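MRNA export factor GLE1 (Saccharomyces cerevisiae, PDB 6B4E) functions as a nuclear pore complex component in mRNA export, can serve as a docking partner for transport factors, binds inositol hexakisphosphate and acts as an enzyme activator. Local coordinates at residues Ile278-Glu281 / Ala282-Asn286; Gly232-Trp235 / Asp236-Val240; Asn221-Thr224 / Asn225-Val229. All coordinates share one frame; numbering follows the deposited sequence.

This chain is the C-terminal part of Gle1, an all-helical region. Its three contacts are local and follow one another in series. Each lies in one unbroken stretch, so none closes a long loop, and none nests in or crosses another. Contact 3 comes first, where the loop after helix 206-216 turns into helix 225-264. Contact 2 follows on the same helix after a gap of two residues, with the centres about 16 Å apart. Contact 1 ends the next helix, 271-284. It returns to pack on contact 2, where Leu279 CD2 lies 3.5 Å from Asp236 OD2. Contacts 1 and 3 do not touch; their nearest atoms are about 7 Å apart.

Contact 1: residues Ile278-Glu281 / Ala282-Asn286; sequences ILLE and AWQNN
The amide end of Gln284 lies against the apolar side chain of Leu280, one helical turn earlier. Its amide nitrogen NE2 sits 3.7 Å from Leu280 CD2, and its CD is equally near Leu280 CG. The two side chains cross obliquely. Gln284 CG stands anti to its carbonyl carbon (chi1 -71°), and the chain runs on extended. This carries the amide across the branches of the leucine. On the way, Gln284 CG passes 3.3 Å from Leu280 O. That same oxygen accepts Gln284 N at 2.9 Å. Backbone and side chain of Gln284 therefore both meet Leu280.

The second branch of Leu280 serves another neighbour. CD1 reaches the edge of the Trp283 ring, near its plane, 4.0 Å from Trp283 CE3. The methyl thus meets the benzene rim of the indole and not a face. Leu280 is buried between these two partners and the rest of the fold, while Gln284 is on the exposed side. Trp283 also packs on Leu243 and Ser251 of helix 225-264, and Leu279 rests on Trp235 and Asp236 of that helix.

The backbone bonds between the two halves run from each amide to the carbonyl four residues before. The last of them, Asn285 N to Glu281 O at 3.0 Å, is more bent. Asn285 is where the chain first leaves helical angles. Asn286 then takes a positive phi of 54°, and its amide donates to Trp283 O at 2.9 Å. The amide of the following residue turns back to Ala282 O. This pair of bonds is the mark of a Schellman motif, which ends helix 271-284.

Contact 2: residues Gly232-Trp235 / Asp236-Val240; sequences GSWW and DAAAV
Two CH-pi contacts link tryptophans to alanines one turn on. Ala239 CB stands over one face of the Trp235 indole, 3.7 Å from the centroid of its five-membered ring. Its nearest ring atom is Trp235 CD1, at 3.6 Å. Trp235 CG is turned anti to the backbone N (chi1 -171°), which swings the ring toward the C-terminal side, its face against this methyl. Ala238 CB does the same for Trp234, but less closely: it lies 4.2 Å from the centroid of that five-membered ring. Both methyls are offset toward the rim of their indole. The benzene end of Trp234 reaches on to Ala239, with CH2 4.0 Å from Ala239 CA. Trp234 NE1 is hydrogen-bonded to Ser208 OG, and the ring meets Phe242 edge-to-face.

All this happens on the long helix 225-264 of the GLE1-like family region, at a place where the helix is irregular. Ala238 has a phi of -148°, far from helical values. Trp235 packs on Leu276, Leu279 and Trp283 of helix 271-284, while Trp234 turns to Leu180 and Ala184 of helix 169-188.

The backbone bonds record the distortion. Asp236 N to Gly232 O is straight, at 172°. Further on, Trp234 O receives weak bonds from both Ala237 N and Ala238 N. Trp235 O is gripped by Ala239 N at 2.9 Å and by Ala238 N at 3.3 Å. Both come from the same face of its plane, and Ala238 N stands well above that plane. A water also hydrogen-bonds to Trp235 O and accepts from Val240 N at 3.2 Å, bridging the irregular turn.

One salt bridge leaves from Asp236, in the middle of the stretch: its OD1 pairs with Arg275 NH1 of helix 271-284.

Contact 3: residues Asn221-Thr224 / Asn225-Val229; sequences NLIT and NTHFV
Thr224 and His227 grip each other in a capping box at the start of helix 225-264. Thr224 is the N-cap residue. Its backbone N donates to His227 ND1 at 3.1 Å, in a nearly straight bond of 169°, from a point tilted out of the imidazole plane. Two weak bonds complete the cap: Thr226 N to Thr224 OG1 at 3.4 Å, and His227 N to Thr224 O. With a chi1 of 68°, OG1 sits between the backbone N and the carbonyl carbon, which brings it within reach of Thr226 N. A water links it to Thr226 OG1, whose protein partner is Asp173.

Ile223 closes one face of the histidine. Its CD1 lies over the centre of the His227 ring, 3.9 Å from the centroid and almost on the normal, a CH-pi contact. The other branch, CG2, touches Phe228 CE2 at 3.7 Å. His227 NE2 is hydrogen-bonded to Thr144 OG1, and Phe139 meets the ring edge-to-face. Replacing His227 by an alanine is likely to leave Thr224 N without its ND1 acceptor and open a gap next to Ile223 CD1.

Because ND1 accepts a backbone N-H, the buried ring is probably neutral, with its proton on NE2 toward Thr144. Bonds at both nitrogens would fix the rotation of the imidazole.

Contact 1: residues Ile278-Glu281 / Ala282-Asn286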
# COMPACT_ATOMS: atom_id res chain seq x y z
N ILE A 278 1.85 -5.56 -20.88
CA ILE A 278 2.52 -6.86 -20.95
C ILE A 278 1.94 -7.83 -19.92
O ILE A 278 1.77 -9.03 -20.20
CB ILE A 278 4.04 -6.68 -20.77
CG1 ILE A 278 4.62 -5.96 -22.00
CG2 ILE A 278 4.73 -8.01 -20.50
CD1 ILE A 278 4.51 -6.72 -23.30
N LEU A 279 1.65 -7.33 -18.70
CA LEU A 279 1.03 -8.16 -17.67
C LEU A 279 -0.36 -8.60 -18.09
O LEU A 279 -0.74 -9.78 -17.90
CB LEU A 279 0.98 -7.42 -16.34
CG LEU A 279 2.33 -7.14 -15.68
CD1 LEU A 279 2.23 -6.22 -14.51
CD2 LEU A 279 3.02 -8.43 -15.23
N LEU A 280 -1.15 -7.68 -18.65
CA LEU A 280 -2.46 -8.06 -19.18
C LEU A 280 -2.30 -9.18 -20.20
O LEU A 280 -3.04 -10.16 -20.18
CB LEU A 280 -3.14 -6.85 -19.82
CG LEU A 280 -4.42 -7.15 -20.65
CD1 LEU A 280 -5.63 -7.12 -19.77
CD2 LEU A 280 -4.59 -6.20 -21.83
N GLU A 281 -1.34 -9.03 -21.11
CA GLU A 281 -1.14 -10.03 -22.16
C GLU A 281 -0.75 -11.39 -21.59
O GLU A 281 -1.17 -12.43 -22.12
CB GLU A 281 -0.08 -9.55 -23.15
CG GLU A 281 -0.51 -8.36 -23.96
CD GLU A 281 0.63 -7.74 -24.78
OE1 GLU A 281 1.78 -8.24 -24.74
OE2 GLU A 281 0.34 -6.75 -25.49
N ALA A 282 0.07 -11.41 -20.55
CA ALA A 282 0.45 -12.68 -19.95
C ALA A 282 -0.77 -13.37 -19.35
O ALA A 282 -0.90 -14.60 -19.45
CB ALA A 282 1.52 -12.43 -18.88
N TRP A 283 -1.65 -12.60 -18.71
CA TRP A 283 -2.88 -13.16 -18.15
C TRP A 283 -3.78 -13.67 -19.25
O TRP A 283 -4.36 -14.76 -19.15
CB TRP A 283 -3.57 -12.08 -17.33
CG TRP A 283 -4.94 -12.40 -16.83
CD1 TRP A 283 -5.34 -13.53 -16.17
CD2 TRP A 283 -6.08 -11.56 -16.93
NE1 TRP A 283 -6.68 -13.44 -15.85
CE2 TRP A 283 -7.16 -12.24 -16.31
CE3 TRP A 283 -6.31 -10.29 -17.48
CZ2 TRP A 283 -8.43 -11.69 -16.24
CZ3 TRP A 283 -7.57 -9.76 -17.41
CH2 TRP A 283 -8.62 -10.46 -16.80
N GLN A 284 -3.92 -12.88 -20.32
CA GLN A 284 -4.73 -13.31 -21.46
C GLN A 284 -4.19 -14.58 -22.08
O GLN A 284 -4.94 -15.31 -22.73
CB GLN A 284 -4.79 -12.19 -22.49
CG GLN A 284 -5.63 -11.03 -22.02
CD GLN A 284 -5.55 -9.85 -22.97
OE1 GLN A 284 -4.52 -9.63 -23.64
NE2 GLN A 284 -6.63 -9.09 -23.05
N ASN A 285 -2.89 -14.84 -21.94
CA ASN A 285 -2.27 -16.06 -22.45
C ASN A 285 -2.13 -17.12 -21.37
O ASN A 285 -1.32 -18.03 -21.51
CB ASN A 285 -0.90 -15.73 -23.06
CG ASN A 285 -0.41 -16.81 -24.00
OD1 ASN A 285 -1.19 -17.58 -24.55
ND2 ASN A 285 0.92 -16.88 -24.18
N ASN A 286 -2.91 -17.04 -20.29
CA ASN A 286 -2.89 -18.08 -19.26
C ASN A 286 -1.47 -18.31 -18.75
O ASN A 286 -1.00 -19.44 -18.58
CB ASN A 286 -3.52 -19.36 -19.77
CG ASN A 286 -4.96 -19.43 -19.41
OD1 ASN A 286 -5.31 -19.76 -18.26
ND2 ASN A 286 -5.82 -19.07 -20.36

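Contact 2: residues Gly232-Trp235 / Asp236-Val240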
# COMPACT_ATOMS: atom_id res chain seq x y z
N GLY A 232 1.21 -1.92 -11.84
CA GLY A 232 2.01 -3.08 -12.21
C GLY A 232 2.67 -3.72 -11.00
O GLY A 232 2.73 -4.95 -10.90
N SER A 233 3.19 -2.90 -10.07
CA SER A 233 3.69 -3.46 -8.83
C SER A 233 2.59 -4.19 -8.07
O SER A 233 2.82 -5.27 -7.50
CB SER A 233 4.26 -2.34 -7.95
OG SER A 233 5.35 -1.75 -8.61
N TRP A 234 1.40 -3.58 -8.01
CA TRP A 234 0.24 -4.22 -7.39
C TRP A 234 -0.05 -5.55 -8.06
O TRP A 234 -0.26 -6.57 -7.38
CB TRP A 234 -0.98 -3.30 -7.49
CG TRP A 234 -2.21 -3.99 -7.02
CD1 TRP A 234 -2.70 -4.03 -5.74
CD2 TRP A 234 -3.09 -4.81 -7.81
NE1 TRP A 234 -3.82 -4.81 -5.69
CE2 TRP A 234 -4.09 -5.30 -6.94
CE3 TRP A 234 -3.14 -5.17 -9.15
CZ2 TRP A 234 -5.12 -6.12 -7.37
CZ3 TRP A 234 -4.16 -5.99 -9.59
CH2 TRP A 234 -5.12 -6.46 -8.70
N TRP A 235 -0.08 -5.57 -9.39
CA TRP A 235 -0.42 -6.77 -10.15
C TRP A 235 0.52 -7.93 -9.83
O TRP A 235 0.06 -9.04 -9.53
CB TRP A 235 -0.36 -6.43 -11.64
CG TRP A 235 -0.88 -7.45 -12.63
CD1 TRP A 235 -0.41 -8.71 -12.87
CD2 TRP A 235 -1.94 -7.23 -13.57
NE1 TRP A 235 -1.11 -9.29 -13.91
CE2 TRP A 235 -2.07 -8.40 -14.34
CE3 TRP A 235 -2.80 -6.16 -13.81
CZ2 TRP A 235 -3.01 -8.52 -15.36
CZ3 TRP A 235 -3.74 -6.28 -14.82
CH2 TRP A 235 -3.84 -7.45 -15.58
N ASP A 236 1.83 -7.68 -9.88
CA ASP A 236 2.81 -8.72 -9.59
C ASP A 236 2.64 -9.26 -8.18
O ASP A 236 2.96 -10.43 -7.92
CB ASP A 236 4.24 -8.18 -9.76
CG ASP A 236 4.67 -8.09 -11.22
OD1 ASP A 236 5.44 -7.16 -11.53
OD2 ASP A 236 4.29 -8.95 -12.02
N ALA A 237 2.17 -8.42 -7.24
CA ALA A 237 1.99 -8.81 -5.85
C ALA A 237 0.65 -9.48 -5.54
O ALA A 237 0.58 -10.25 -4.57
CB ALA A 237 2.10 -7.58 -4.94
N ALA A 238 -0.42 -9.20 -6.30
CA ALA A 238 -1.75 -9.56 -5.83
C ALA A 238 -2.76 -9.93 -6.91
O ALA A 238 -3.88 -10.31 -6.55
CB ALA A 238 -2.32 -8.40 -4.99
N ALA A 239 -2.43 -9.87 -8.20
CA ALA A 239 -3.47 -10.10 -9.21
C ALA A 239 -4.07 -11.51 -9.10
O ALA A 239 -5.29 -11.68 -9.24
CB ALA A 239 -2.93 -9.86 -10.62
N VAL A 240 -3.24 -12.52 -8.87
CA VAL A 240 -3.74 -13.88 -8.74
C VAL A 240 -4.82 -13.96 -7.66
O VAL A 240 -5.89 -14.56 -7.84
CB VAL A 240 -2.58 -14.84 -8.43
CG1 VAL A 240 -3.10 -16.17 -7.88
CG2 VAL A 240 -1.75 -15.03 -9.69
O HOH W 1 -0.10 -11.97 -9.35

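Contact 3: residues Asn221-Thr224 / Asn225-Val229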
# COMPACT_ATOMS: atom_id res chain seq x y z
N ASN A 221 -6.72 13.60 -17.05
CA ASN A 221 -5.70 14.64 -17.06
C ASN A 221 -4.79 14.60 -15.84
O ASN A 221 -3.75 15.28 -15.83
CB ASN A 221 -6.36 16.01 -17.15
CG ASN A 221 -7.40 16.21 -16.07
OD1 ASN A 221 -8.45 15.56 -16.08
ND2 ASN A 221 -7.11 17.10 -15.12
N LEU A 222 -5.14 13.81 -14.81
CA LEU A 222 -4.31 13.66 -13.62
C LEU A 222 -3.53 12.36 -13.59
O LEU A 222 -2.71 12.17 -12.67
CB LEU A 222 -5.17 13.74 -12.36
CG LEU A 222 -5.90 15.07 -12.17
CD1 LEU A 222 -6.70 14.98 -10.91
CD2 LEU A 222 -4.94 16.26 -12.13
N ILE A 223 -3.75 11.46 -14.54
CA ILE A 223 -3.04 10.19 -14.60
C ILE A 223 -1.63 10.44 -15.12
O ILE A 223 -1.43 11.16 -16.10
CB ILE A 223 -3.81 9.20 -15.49
CG1 ILE A 223 -5.18 8.88 -14.88
CG2 ILE A 223 -3.02 7.92 -15.72
CD1 ILE A 223 -5.12 8.16 -13.55
N THR A 224 -0.65 9.84 -14.46
CA THR A 224 0.74 9.96 -14.84
C THR A 224 1.33 8.56 -14.91
O THR A 224 0.66 7.56 -14.64
CB THR A 224 1.51 10.82 -13.84
OG1 THR A 224 1.60 10.14 -12.58
CG2 THR A 224 0.82 12.15 -13.65
N ASN A 225 2.61 8.49 -15.30
CA ASN A 225 3.25 7.19 -15.39
C ASN A 225 3.17 6.43 -14.08
O ASN A 225 3.07 5.20 -14.08
CB ASN A 225 4.71 7.35 -15.81
CG ASN A 225 5.43 6.02 -15.92
OD1 ASN A 225 5.02 5.13 -16.68
ND2 ASN A 225 6.52 5.88 -15.19
N THR A 226 3.20 7.16 -12.95
CA THR A 226 3.27 6.51 -11.64
C THR A 226 2.04 5.66 -11.36
O THR A 226 2.13 4.62 -10.70
CB THR A 226 3.43 7.56 -10.54
OG1 THR A 226 4.40 8.56 -10.93
CG2 THR A 226 3.88 6.90 -9.26
N HIS A 227 0.87 6.10 -11.81
CA HIS A 227 -0.32 5.27 -11.64
C HIS A 227 -0.13 3.91 -12.28
O HIS A 227 -0.53 2.88 -11.71
CB HIS A 227 -1.54 5.95 -12.25
CG HIS A 227 -1.96 7.19 -11.53
ND1 HIS A 227 -1.46 8.44 -11.84
CD2 HIS A 227 -2.81 7.37 -10.49
CE1 HIS A 227 -2.00 9.34 -11.04
NE2 HIS A 227 -2.83 8.72 -10.21
N PHE A 228 0.48 3.88 -13.45
CA PHE A 228 0.70 2.62 -14.13
C PHE A 228 1.77 1.80 -13.43
O PHE A 228 1.67 0.57 -13.35
CB PHE A 228 1.07 2.85 -15.59
CG PHE A 228 -0.06 3.41 -16.42
CD1 PHE A 228 -1.08 2.60 -16.88
CD2 PHE A 228 -0.11 4.76 -16.73
CE1 PHE A 228 -2.12 3.11 -17.63
CE2 PHE A 228 -1.14 5.28 -17.49
CZ PHE A 228 -2.15 4.44 -17.94
N VAL A 229 2.81 2.48 -12.94
CA VAL A 229 3.85 1.79 -12.19
C VAL A 229 3.26 1.09 -10.97
O VAL A 229 3.53 -0.09 -10.74
CB VAL A 229 4.97 2.77 -11.79
CG1 VAL A 229 5.97 2.08 -10.86
CG2 VAL A 229 5.69 3.27 -13.02
O HOH W 2 3.79 11.06 -11.25